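Phenylalanine/tyrosine ammonia-lyase (Rhodosporidium toruloides, PDB 1Y2M) catalyses the non-oxidative deamination of L-phenylalanine and L-tyrosine to trans-cinnamate and p-coumarate, releasing ammonia. Local coordinates at residues 60-65 with 171-176; 305-310 with 341-346; 472-477 with 521-526; 575-580 with 605-610. All coordinates share one frame; numbering follows the deposited sequence.

Contact 1. Residues 60-65 with 171-176; sequences LELDGY and IRVNSL
A single side-chain oxygen, Asn174 OD1, is gripped by the turn after strand 60-62, directly through one backbone amide and indirectly through a bridging water. Gly64 N donates to Asn174 OD1 at 3.0 Å, bent to 141° at the hydrogen and coming from above the amide plane of Asn174, 49° out of it. A water also donates to Asn174 OD1 at 2.7 Å, while accepting from Asp63 N and donating to Asp63 OD1. CG of Asn174 is anti to its backbone N (chi1 -170°) and lies 3.8 Å from Gly64 CA. Gly64 has a positive phi, a backbone shape in which a side chain would collide with the carbonyl oxygen of Asp63, and its CA makes a CA-H...O contact with Asn174 O at 3.5 Å. Asp63 OD1 accepts from Tyr65 N at 2.9 Å, forming an Asx turn; Asp63 OD2 bonds to Ser66. Next to these polar groups, Leu62 CD1 packs on Val173 CG1 at 3.6 Å, the side chains crossing at about a right angle. Helix 162-176 is thus joined near its C-terminal end to strand 60-62. Two donors satisfy the buried oxygen and, with a weak bond from Asn174 ND2 to Gly391 O, would limit rotation of the amide group.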
loop_
_atom_site.group_PDB
_atom_site.type_symbol
_atom_site.label_atom_id
_atom_site.label_comp_id
_atom_site.label_asym_id
_atom_site.label_seq_id
_atom_site.Cartn_x
_atom_site.Cartn_y
_atom_site.Cartn_z
ATOM N N LEU B 60 -4.540 -8.458 -40.866
ATOM C CA LEU B 60 -5.571 -8.249 -39.863
ATOM C C LEU B 60 -6.503 -7.191 -40.388
ATOM O O LEU B 60 -6.120 -6.032 -40.498
ATOM C CB LEU B 60 -4.947 -7.817 -38.545
ATOM C CG LEU B 60 -5.916 -7.437 -37.425
ATOM C CD1 LEU B 60 -6.893 -8.591 -37.071
ATOM C CD2 LEU B 60 -5.161 -6.971 -36.168
ATOM N N GLU B 61 -7.721 -7.605 -40.708
ATOM C CA GLU B 61 -8.761 -6.735 -41.214
ATOM C C GLU B 61 -9.635 -6.211 -40.085
ATOM O O GLU B 61 -10.288 -6.976 -39.377
ATOM C CB GLU B 61 -9.630 -7.480 -42.232
ATOM C CG GLU B 61 -8.983 -7.560 -43.609
ATOM C CD GLU B 61 -9.984 -7.922 -44.717
ATOM O OE1 GLU B 61 -10.443 -9.078 -44.658
ATOM O OE2 GLU B 61 -10.300 -7.076 -45.616
ATOM N N LEU B 62 -9.609 -4.908 -39.884
ATOM C CA LEU B 62 -10.324 -4.266 -38.782
ATOM C C LEU B 62 -11.720 -3.826 -39.215
ATOM O O LEU B 62 -11.885 -3.107 -40.207
ATOM C CB LEU B 62 -9.548 -3.044 -38.301
ATOM C CG LEU B 62 -8.165 -3.358 -37.778
ATOM C CD1 LEU B 62 -7.444 -2.081 -37.369
ATOM C CD2 LEU B 62 -8.233 -4.380 -36.642
ATOM N N ASP B 63 -12.725 -4.298 -38.481
ATOM C CA ASP B 63 -14.097 -4.005 -38.811
ATOM C C ASP B 63 -14.885 -3.367 -37.677
ATOM O O ASP B 63 -16.072 -3.158 -37.825
ATOM C CB ASP B 63 -14.830 -5.261 -39.337
ATOM C CG ASP B 63 -14.916 -6.379 -38.309
ATOM O OD1 ASP B 63 -15.049 -6.107 -37.114
ATOM O OD2 ASP B 63 -14.870 -7.560 -38.686
ATOM N N GLY B 64 -14.221 -3.030 -36.572
ATOM C CA GLY B 64 -14.883 -2.389 -35.435
ATOM C C GLY B 64 -15.442 -3.343 -34.371
ATOM O O GLY B 64 -15.810 -2.908 -33.284
ATOM N N TYR B 65 -15.496 -4.639 -34.647
ATOM C CA TYR B 65 -16.209 -5.611 -33.769
ATOM C C TYR B 65 -15.483 -6.952 -33.533
ATOM O O TYR B 65 -15.676 -7.567 -32.481
ATOM C CB TYR B 65 -17.613 -5.906 -34.338
ATOM C CG TYR B 65 -18.531 -4.731 -34.321
ATOM C CD1 TYR B 65 -19.458 -4.560 -33.294
ATOM C CD2 TYR B 65 -18.470 -3.761 -35.317
ATOM C CE1 TYR B 65 -20.304 -3.438 -33.270
ATOM C CE2 TYR B 65 -19.267 -2.638 -35.282
ATOM C CZ TYR B 65 -20.174 -2.470 -34.256
ATOM O OH TYR B 65 -20.931 -1.343 -34.252
ATOM N N ILE B 171 -5.708 -0.558 -32.122
ATOM C CA ILE B 171 -6.991 -0.432 -31.389
ATOM C C ILE B 171 -7.637 0.888 -31.774
ATOM O O ILE B 171 -8.838 0.965 -31.971
ATOM C CB ILE B 171 -6.780 -0.535 -29.859
ATOM C CG1 ILE B 171 -6.301 -1.936 -29.497
ATOM C CG2 ILE B 171 -7.961 -0.053 -29.068
ATOM C CD1 ILE B 171 -5.760 -2.045 -28.057
ATOM N N ARG B 172 -6.826 1.938 -31.894
ATOM C CA ARG B 172 -7.376 3.249 -32.257
ATOM C C ARG B 172 -8.105 3.157 -33.595
ATOM O O ARG B 172 -9.233 3.643 -33.717
ATOM C CB ARG B 172 -6.279 4.314 -32.350
ATOM C CG ARG B 172 -6.767 5.647 -32.875
ATOM C CD ARG B 172 -8.226 5.873 -32.404
ATOM N NE ARG B 172 -8.233 6.757 -31.334
ATOM C CZ ARG B 172 -9.203 6.985 -30.456
ATOM N NH1 ARG B 172 -10.400 6.382 -30.409
ATOM N NH2 ARG B 172 -8.921 7.886 -29.581
ATOM N N VAL B 173 -7.501 2.517 -34.592
ATOM C CA VAL B 173 -8.152 2.359 -35.882
ATOM C C VAL B 173 -9.462 1.580 -35.741
ATOM O O VAL B 173 -10.503 1.978 -36.274
ATOM C CB VAL B 173 -7.240 1.691 -36.940
ATOM C CG1 VAL B 173 -7.997 1.353 -38.196
ATOM C CG2 VAL B 173 -6.043 2.612 -37.257
ATOM N N ASN B 174 -9.390 0.443 -35.066
ATOM C CA ASN B 174 -10.571 -0.383 -34.924
ATOM C C ASN B 174 -11.694 0.417 -34.311
ATOM O O ASN B 174 -12.818 0.343 -34.792
ATOM C CB ASN B 174 -10.266 -1.596 -34.070
ATOM C CG ASN B 174 -11.393 -2.628 -34.083
ATOM O OD1 ASN B 174 -11.631 -3.269 -35.095
ATOM N ND2 ASN B 174 -12.063 -2.799 -32.937
ATOM N N SER B 175 -11.386 1.182 -33.267
ATOM C CA SER B 175 -12.421 1.932 -32.517
ATOM C C SER B 175 -13.073 3.049 -33.341
ATOM O O SER B 175 -14.214 3.486 -33.057
ATOM C CB SER B 175 -11.877 2.512 -31.211
ATOM O OG SER B 175 -10.926 3.531 -31.454
ATOM N N LEU B 176 -12.371 3.505 -34.369
ATOM C CA LEU B 176 -12.914 4.520 -35.298
ATOM C C LEU B 176 -13.624 3.960 -36.538
ATOM O O LEU B 176 -14.310 4.716 -37.238
ATOM C CB LEU B 176 -11.799 5.482 -35.719
ATOM C CG LEU B 176 -11.160 6.290 -34.567
ATOM C CD1 LEU B 176 -9.954 7.037 -35.063
ATOM C CD2 LEU B 176 -12.126 7.262 -33.891
HETATM O O HOH W 1 -12.177 -5.735 -36.014
#

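Contact 2. Residues 305-310 with 341-346; sequences VGHAGS and FAVHHE
Val305 meets the carbonyl of Phe341 just where the chain leaves helix 273-303 through a Schellman motif. Its CG1, anti to the backbone N (chi1 -177°), lies 3.2 Å from Phe341 O, and Val305 CA adds a CA-H...O contact to the same oxygen. Val305 CG1 also packs against Val343 CG2 at 4.1 Å. Gly306 follows with its carbonyl: Gly306 O accepts from Val343 N at 2.8 Å in a nearly straight bond, 170° at the hydrogen, with the donor almost in line with the C=O. His307 faces its backbone to Val343 in a single beta bridge, while its side chain starts away from 341-346; its nearest side-chain atom is about 3 Å from the side chain of Gln360, a probable cinnamate-binding residue. Asp361 takes the His307 amide proton. Ala308 N then returns a bond to Val343 O at 2.8 Å, so Val343 is held through both its N and its O. Ala308 CB lies 3.4 Å from Val343 O and 4.0 Å from His344 ND1; NE2 of that histidine bonds to Ser339 O. At Gly309 a water accepts from Gly309 N and donates to Val343 O, each at 2.8 Å, and Gly309 CA rests against the CB of His345. The His345 ring stacks on His408 of a neighbouring subunit. Val343 N is thus used once and Val343 O twice, by Ala308 N and by the water, and the two segments, running about 23° apart, are held by bonds of backbone atoms and water rather than of side chains.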
loop_
_atom_site.group_PDB
_atom_site.type_symbol
_atom_site.label_atom_id
_atom_site.label_comp_id
_atom_site.label_asym_id
_atom_site.label_seq_id
_atom_site.Cartn_x
_atom_site.Cartn_y
_atom_site.Cartn_z
ATOM N N VAL B 305 9.151 -35.843 -4.866
ATOM C CA VAL B 305 8.473 -37.147 -4.784
ATOM C C VAL B 305 7.184 -37.000 -3.958
ATOM O O VAL B 305 6.874 -37.788 -3.045
ATOM C CB VAL B 305 9.410 -38.285 -4.320
ATOM C CG1 VAL B 305 8.712 -39.611 -4.323
ATOM C CG2 VAL B 305 10.519 -38.424 -5.335
ATOM N N GLY B 306 6.426 -35.972 -4.310
ATOM C CA GLY B 306 5.213 -35.643 -3.611
ATOM C C GLY B 306 3.990 -36.320 -4.168
ATOM O O GLY B 306 4.089 -37.209 -5.012
ATOM N N HIS B 307 2.836 -35.868 -3.685
ATOM C CA HIS B 307 1.586 -36.582 -3.956
ATOM C C HIS B 307 0.798 -35.982 -5.112
ATOM O O HIS B 307 0.280 -34.853 -5.050
ATOM C CB HIS B 307 0.711 -36.565 -2.722
ATOM C CG HIS B 307 1.271 -37.349 -1.587
ATOM N ND1 HIS B 307 1.987 -36.776 -0.559
ATOM C CD2 HIS B 307 1.175 -38.668 -1.294
ATOM C CE1 HIS B 307 2.335 -37.716 0.304
ATOM N NE2 HIS B 307 1.860 -38.876 -0.123
ATOM N N ALA B 308 0.595 -36.783 -6.143
ATOM C CA ALA B 308 -0.291 -36.358 -7.225
ATOM C C ALA B 308 -1.752 -36.344 -6.726
ATOM O O ALA B 308 -2.626 -35.748 -7.368
ATOM C CB ALA B 308 -0.127 -37.267 -8.382
ATOM N N GLY B 309 -2.025 -37.033 -5.620
ATOM C CA GLY B 309 -3.376 -37.155 -5.046
ATOM C C GLY B 309 -4.021 -35.803 -4.732
ATOM O O GLY B 309 -5.232 -35.694 -4.701
ATOM N N SER B 310 -3.206 -34.782 -4.470
ATOM C CA SER B 310 -3.741 -33.425 -4.174
ATOM C C SER B 310 -4.659 -32.927 -5.286
ATOM O O SER B 310 -5.478 -32.050 -5.050
ATOM C CB SER B 310 -2.624 -32.412 -3.961
ATOM O OG SER B 310 -1.847 -32.752 -2.866
ATOM N N PHE B 341 8.034 -40.143 -10.672
ATOM C CA PHE B 341 8.555 -39.410 -9.508
ATOM C C PHE B 341 7.406 -39.121 -8.494
ATOM O O PHE B 341 7.493 -39.416 -7.304
ATOM C CB PHE B 341 9.128 -38.060 -9.903
ATOM C CG PHE B 341 10.496 -38.072 -10.570
ATOM C CD1 PHE B 341 11.617 -38.629 -9.952
ATOM C CD2 PHE B 341 10.673 -37.428 -11.784
ATOM C CE1 PHE B 341 12.867 -38.557 -10.531
ATOM C CE2 PHE B 341 11.946 -37.378 -12.383
ATOM C CZ PHE B 341 13.030 -37.917 -11.741
ATOM N N ALA B 342 6.328 -38.545 -8.996
ATOM C CA ALA B 342 5.155 -38.259 -8.151
ATOM C C ALA B 342 4.491 -39.566 -7.758
ATOM O O ALA B 342 4.449 -40.523 -8.558
ATOM C CB ALA B 342 4.162 -37.396 -8.878
ATOM N N VAL B 343 3.958 -39.598 -6.535
ATOM C CA VAL B 343 3.187 -40.725 -5.999
ATOM C C VAL B 343 1.708 -40.601 -6.387
ATOM O O VAL B 343 1.091 -39.554 -6.185
ATOM C CB VAL B 343 3.351 -40.782 -4.481
ATOM C CG1 VAL B 343 2.554 -41.930 -3.873
ATOM C CG2 VAL B 343 4.845 -40.904 -4.141
ATOM N N HIS B 344 1.152 -41.678 -6.958
ATOM C CA HIS B 344 -0.212 -41.660 -7.501
ATOM C C HIS B 344 -1.260 -42.237 -6.547
ATOM O O HIS B 344 -1.005 -43.252 -5.932
ATOM C CB HIS B 344 -0.217 -42.391 -8.842
ATOM C CG HIS B 344 0.603 -41.682 -9.870
ATOM N ND1 HIS B 344 0.129 -40.580 -10.549
ATOM C CD2 HIS B 344 1.890 -41.844 -10.258
ATOM C CE1 HIS B 344 1.084 -40.117 -11.340
ATOM N NE2 HIS B 344 2.156 -40.878 -11.191
ATOM N N HIS B 345 -2.425 -41.570 -6.441
ATOM C CA HIS B 345 -3.471 -41.956 -5.463
ATOM C C HIS B 345 -3.890 -43.396 -5.717
ATOM O O HIS B 345 -4.053 -44.181 -4.783
ATOM C CB HIS B 345 -4.705 -40.987 -5.503
ATOM C CG HIS B 345 -5.942 -41.538 -4.851
ATOM N ND1 HIS B 345 -6.172 -41.467 -3.492
ATOM C CD2 HIS B 345 -7.015 -42.185 -5.378
ATOM C CE1 HIS B 345 -7.333 -42.030 -3.211
ATOM N NE2 HIS B 345 -7.853 -42.499 -4.334
ATOM N N GLU B 346 -4.056 -43.730 -6.989
ATOM C CA GLU B 346 -4.551 -45.060 -7.367
ATOM C C GLU B 346 -3.560 -46.177 -7.039
ATOM O O GLU B 346 -3.961 -47.350 -6.986
ATOM C CB GLU B 346 -4.932 -45.128 -8.849
ATOM C CG GLU B 346 -3.759 -45.067 -9.799
ATOM C CD GLU B 346 -3.404 -43.658 -10.229
ATOM O OE1 GLU B 346 -3.812 -42.662 -9.564
ATOM O OE2 GLU B 346 -2.687 -43.565 -11.240
HETATM O O HOH W 2 -0.801 -39.117 -4.133
#

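Contact 3. Residues 472-477 with 521-526; sequences IAAAAY and SLLLAT
Apolar packing carries most of this join, with the ring of Tyr477 laid between the two helices. Leu522 CB stands over the centre of one face in a CH-pi contact, 3.8 Å from the Tyr477 ring centroid and only 10° off the normal, and the two side chains cross at about a right angle. CG of Tyr477 is anti to its carbonyl carbon (chi1 -57°). The ring meets the backbone of 521-526 as well, Tyr477 CD2 lying 3.6 Å from Leu523 CA. The opposite face of the ring lies against Ala473 O of its own helix, offset toward the rim, so both faces are covered. One turn back, Ala474 CB meets Leu523 CD1, the branch turned toward it, at 3.6 Å. At the ring edge, near its plane, the hydroxyl of Thr526 touches the tyrosine, with Thr526 OG1 3.6 Å from Tyr477 CE2.

Polar links are few. A water joins the two hydroxyls: it lies 2.6 Å from Tyr477 OH and donates to Thr526 OG1 at 2.9 Å. Thr526 OG1 in turn donates to Leu522 O at 2.9 Å, on the face of that carbonyl opposite to the Thr526 amide. The threonine hydroxyl thereby receives a proton from the water and spends its own on its helix.

Helix 416-443 flanks Ala474, and Val142 of a neighbouring subunit packs on Leu522. The axes of 472-477 and 521-526 come within 9.2 Å, antiparallel at 155°, and their helices belong to the long central helical bundle typical of the PAL/histidase family.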
loop_
_atom_site.group_PDB
_atom_site.type_symbol
_atom_site.label_atom_id
_atom_site.label_comp_id
_atom_site.label_asym_id
_atom_site.label_seq_id
_atom_site.Cartn_x
_atom_site.Cartn_y
_atom_site.Cartn_z
ATOM N N ILE B 472 17.822 -16.925 -2.316
ATOM C CA ILE B 472 17.808 -15.511 -1.900
ATOM C C ILE B 472 17.207 -14.636 -3.009
ATOM O O ILE B 472 16.389 -13.749 -2.704
ATOM C CB ILE B 472 19.245 -15.050 -1.553
ATOM C CG1 ILE B 472 19.755 -15.803 -0.311
ATOM C CG2 ILE B 472 19.312 -13.536 -1.341
ATOM C CD1 ILE B 472 21.314 -15.812 -0.184
ATOM N N ALA B 473 17.615 -14.829 -4.273
ATOM C CA ALA B 473 17.004 -14.086 -5.367
ATOM C C ALA B 473 15.489 -14.244 -5.428
ATOM O O ALA B 473 14.785 -13.274 -5.655
ATOM C CB ALA B 473 17.660 -14.458 -6.707
ATOM N N ALA B 474 14.987 -15.474 -5.242
ATOM C CA ALA B 474 13.585 -15.745 -5.315
ATOM C C ALA B 474 12.876 -14.909 -4.249
ATOM O O ALA B 474 11.787 -14.333 -4.473
ATOM C CB ALA B 474 13.332 -17.228 -5.109
ATOM N N ALA B 475 13.467 -14.836 -3.067
ATOM C CA ALA B 475 12.881 -14.028 -1.981
ATOM C C ALA B 475 12.785 -12.569 -2.467
ATOM O O ALA B 475 11.785 -11.876 -2.280
ATOM C CB ALA B 475 13.720 -14.105 -0.734
ATOM N N ALA B 476 13.873 -12.082 -3.025
ATOM C CA ALA B 476 13.943 -10.675 -3.442
ATOM C C ALA B 476 12.840 -10.369 -4.476
ATOM O O ALA B 476 12.194 -9.311 -4.483
ATOM C CB ALA B 476 15.298 -10.394 -4.040
ATOM N N TYR B 477 12.669 -11.278 -5.441
ATOM C CA TYR B 477 11.683 -11.031 -6.503
ATOM C C TYR B 477 10.297 -11.013 -5.885
ATOM O O TYR B 477 9.447 -10.192 -6.259
ATOM C CB TYR B 477 11.791 -12.097 -7.583
ATOM C CG TYR B 477 13.129 -12.247 -8.241
ATOM C CD1 TYR B 477 13.987 -11.173 -8.487
ATOM C CD2 TYR B 477 13.564 -13.534 -8.638
ATOM C CE1 TYR B 477 15.244 -11.377 -9.132
ATOM C CE2 TYR B 477 14.842 -13.746 -9.295
ATOM C CZ TYR B 477 15.678 -12.656 -9.507
ATOM O OH TYR B 477 16.889 -12.859 -10.142
ATOM N N SER B 521 8.636 -13.169 -14.171
ATOM C CA SER B 521 9.399 -13.974 -15.145
ATOM C C SER B 521 10.769 -14.315 -14.591
ATOM O O SER B 521 11.287 -15.400 -14.829
ATOM C CB SER B 521 9.527 -13.238 -16.453
ATOM O OG SER B 521 8.237 -12.973 -17.045
ATOM N N LEU B 522 11.369 -13.380 -13.869
ATOM C CA LEU B 522 12.682 -13.671 -13.247
ATOM C C LEU B 522 12.526 -14.787 -12.217
ATOM O O LEU B 522 13.354 -15.701 -12.143
ATOM C CB LEU B 522 13.209 -12.426 -12.508
ATOM C CG LEU B 522 13.634 -11.234 -13.374
ATOM C CD1 LEU B 522 13.857 -9.978 -12.567
ATOM C CD2 LEU B 522 14.888 -11.590 -14.149
ATOM N N LEU B 523 11.488 -14.688 -11.396
ATOM C CA LEU B 523 11.219 -15.688 -10.357
ATOM C C LEU B 523 10.936 -17.047 -10.974
ATOM O O LEU B 523 11.447 -18.086 -10.487
ATOM C CB LEU B 523 10.060 -15.212 -9.482
ATOM C CG LEU B 523 9.620 -16.134 -8.371
ATOM C CD1 LEU B 523 10.697 -16.570 -7.484
ATOM C CD2 LEU B 523 8.390 -15.530 -7.600
ATOM N N LEU B 524 10.058 -17.079 -11.980
ATOM C CA LEU B 524 9.682 -18.377 -12.537
ATOM C C LEU B 524 10.850 -18.995 -13.348
ATOM O O LEU B 524 11.013 -20.223 -13.387
ATOM C CB LEU B 524 8.393 -18.293 -13.353
ATOM C CG LEU B 524 7.188 -17.906 -12.494
ATOM C CD1 LEU B 524 5.938 -18.145 -13.325
ATOM C CD2 LEU B 524 7.072 -18.646 -11.164
ATOM N N ALA B 525 11.674 -18.151 -13.976
ATOM C CA ALA B 525 12.913 -18.648 -14.664
ATOM C C ALA B 525 13.835 -19.306 -13.611
ATOM O O ALA B 525 14.429 -20.325 -13.844
ATOM C CB ALA B 525 13.616 -17.570 -15.381
ATOM N N THR B 526 13.982 -18.640 -12.492
ATOM C CA THR B 526 14.767 -19.169 -11.364
ATOM C C THR B 526 14.244 -20.531 -10.864
ATOM O O THR B 526 14.983 -21.504 -10.647
ATOM C CB THR B 526 14.780 -18.116 -10.243
ATOM O OG1 THR B 526 15.494 -16.973 -10.716
ATOM C CG2 THR B 526 15.397 -18.597 -8.936
HETATM O O HOH W 3 17.841 -15.228 -10.566
#

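Contact 4. Residues 575-580 with 605-610; sequences EKVNKT and AGTVVE
Thr580 OG1 and Thr607 OG1 meet at 2.8 Å in a hydrogen bond in which either hydroxyl could be the donor. The bond spans an antiparallel helix pair, 570-587 with 593-611, a helical hairpin in the outlying part of the chain far from its centre; the axes of the segments 575-580 and 605-610 come within 9.3 Å at 154°. Each threonine has OG1 anti to its carbonyl carbon (chi1 -66° at Thr580 and -64° at Thr607), and the two side chains slide past each other in opposite directions. Thr580 OG1 also lies 3.0 Å from Lys576 O, one turn back in its own helix; that carbonyl is a second possible acceptor for its proton, and it already takes the amide of Thr580. Each hydroxyl thus has a polar partner at the helix interface.

Around this bond the contact is apolar. Thr607 CG2, anti to its backbone N, rests on Lys576 CB at 3.8 Å, with the backbone of Lys576 and Val577 close behind. The long lysine chain turns off from 605-610 beyond CB, and Lys576 NZ stays 6.5 Å from Glu610 OE2, too far for a salt bridge.

Val608 is shared with other helices, touching Phe560 of helix 506-560 and Trp625 of helix 619-646. On another side of helix 593-611, Val609 packs on Val609 of a neighbouring subunit. Within the hairpin, Val577 and Val608 cross obliquely, their CG2 methyls 4.2 Å apart.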
loop_
_atom_site.group_PDB
_atom_site.type_symbol
_atom_site.label_atom_id
_atom_site.label_comp_id
_atom_site.label_asym_id
_atom_site.label_seq_id
_atom_site.Cartn_x
_atom_site.Cartn_y
_atom_site.Cartn_z
ATOM N N GLU B 575 14.587 -55.808 6.141
ATOM C CA GLU B 575 13.531 -54.809 6.224
ATOM C C GLU B 575 13.974 -53.665 7.126
ATOM O O GLU B 575 13.786 -52.518 6.781
ATOM C CB GLU B 575 12.218 -55.394 6.772
ATOM C CG GLU B 575 11.132 -54.325 7.016
ATOM C CD GLU B 575 9.993 -54.805 7.931
ATOM O OE1 GLU B 575 10.258 -55.115 9.128
ATOM O OE2 GLU B 575 8.828 -54.829 7.454
ATOM N N LYS B 576 14.504 -53.997 8.310
ATOM C CA LYS B 576 14.761 -52.986 9.335
ATOM C C LYS B 576 16.011 -52.180 9.009
ATOM O O LYS B 576 16.062 -50.956 9.248
ATOM C CB LYS B 576 14.834 -53.635 10.716
ATOM C CG LYS B 576 13.462 -54.103 11.241
ATOM C CD LYS B 576 13.559 -54.539 12.710
ATOM C CE LYS B 576 12.281 -55.140 13.246
ATOM N NZ LYS B 576 11.132 -54.265 12.987
ATOM N N VAL B 577 17.007 -52.812 8.408
ATOM C CA VAL B 577 18.211 -52.088 7.939
ATOM C C VAL B 577 17.819 -51.089 6.856
ATOM O O VAL B 577 18.218 -49.938 6.919
ATOM C CB VAL B 577 19.353 -53.033 7.481
ATOM C CG1 VAL B 577 20.384 -52.327 6.616
ATOM C CG2 VAL B 577 20.042 -53.622 8.693
ATOM N N ASN B 578 17.007 -51.504 5.897
ATOM C CA ASN B 578 16.516 -50.584 4.873
ATOM C C ASN B 578 15.755 -49.417 5.469
ATOM O O ASN B 578 15.925 -48.261 5.052
ATOM C CB ASN B 578 15.619 -51.339 3.864
ATOM C CG ASN B 578 16.397 -52.247 2.887
ATOM O OD1 ASN B 578 17.570 -52.053 2.620
ATOM N ND2 ASN B 578 15.704 -53.233 2.340
ATOM N N LYS B 579 14.943 -49.660 6.488
ATOM C CA LYS B 579 14.161 -48.591 7.031
ATOM C C LYS B 579 15.060 -47.621 7.787
ATOM O O LYS B 579 14.860 -46.413 7.727
ATOM C CB LYS B 579 13.100 -49.103 7.970
ATOM C CG LYS B 579 11.978 -49.882 7.299
ATOM C CD LYS B 579 10.729 -50.152 8.179
ATOM C CE LYS B 579 10.909 -49.897 9.667
ATOM N NZ LYS B 579 10.719 -48.450 10.018
ATOM N N THR B 580 16.047 -48.168 8.487
ATOM C CA THR B 580 16.938 -47.295 9.250
ATOM C C THR B 580 17.766 -46.426 8.294
ATOM O O THR B 580 17.937 -45.205 8.513
ATOM C CB THR B 580 17.855 -48.128 10.124
ATOM O OG1 THR B 580 17.085 -48.808 11.133
ATOM C CG2 THR B 580 18.986 -47.263 10.765
ATOM N N ALA B 605 24.177 -50.323 12.023
ATOM C CA ALA B 605 24.852 -51.302 12.866
ATOM C C ALA B 605 24.112 -51.484 14.200
ATOM O O ALA B 605 24.109 -52.565 14.749
ATOM C CB ALA B 605 26.298 -50.868 13.117
ATOM N N GLY B 606 23.547 -50.374 14.742
ATOM C CA GLY B 606 22.680 -50.460 15.931
ATOM C C GLY B 606 21.474 -51.351 15.680
ATOM O O GLY B 606 21.126 -52.152 16.530
ATOM N N THR B 607 20.923 -51.275 14.466
ATOM C CA THR B 607 19.775 -52.126 14.099
ATOM C C THR B 607 20.250 -53.582 14.044
ATOM O O THR B 607 19.577 -54.525 14.534
ATOM C CB THR B 607 19.170 -51.648 12.768
ATOM O OG1 THR B 607 18.632 -50.314 12.933
ATOM C CG2 THR B 607 18.080 -52.624 12.325
ATOM N N VAL B 608 21.437 -53.805 13.487
ATOM C CA VAL B 608 21.995 -55.153 13.473
ATOM C C VAL B 608 22.153 -55.741 14.883
ATOM O O VAL B 608 21.809 -56.895 15.135
ATOM C CB VAL B 608 23.334 -55.235 12.717
ATOM C CG1 VAL B 608 23.966 -56.634 12.803
ATOM C CG2 VAL B 608 23.148 -54.789 11.257
ATOM N N VAL B 609 22.673 -54.921 15.820
ATOM C CA VAL B 609 22.853 -55.345 17.194
ATOM C C VAL B 609 21.524 -55.881 17.796
ATOM O O VAL B 609 21.526 -56.898 18.492
ATOM C CB VAL B 609 23.411 -54.202 18.077
ATOM C CG1 VAL B 609 23.302 -54.536 19.554
ATOM C CG2 VAL B 609 24.881 -53.912 17.717
ATOM N N GLU B 610 20.421 -55.151 17.554
ATOM C CA GLU B 610 19.113 -55.546 18.028
ATOM C C GLU B 610 18.617 -56.803 17.316
ATOM O O GLU B 610 18.296 -57.807 17.942
ATOM C CB GLU B 610 18.094 -54.436 17.822
ATOM C CG GLU B 610 16.704 -54.772 18.291
ATOM C CD GLU B 610 15.772 -53.557 18.336
ATOM O OE1 GLU B 610 16.250 -52.398 18.201
ATOM O OE2 GLU B 610 14.554 -53.769 18.522
#

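The four contacts follow one another along the chain without interleaving, and none touches another. Contacts 1 and 4 lie on opposite sides of the chain's centre, their centres about 75 Å apart, and both are away from the known and predicted substrate-binding residues. Contact 3 is the most central, its centre about 12 Å from the centre of the chain, and its Ala474 side chain is about 11 Å from that of the cinnamate-binding Lys468. Contact 2, with its centre about 26 Å from that of contact 3, lies close to Gln360, a cinnamate-binding residue by analogy, through His307. Helix 506-560 ties several together: it supplies 521-526 and packs on side chains of contacts 2 and 4.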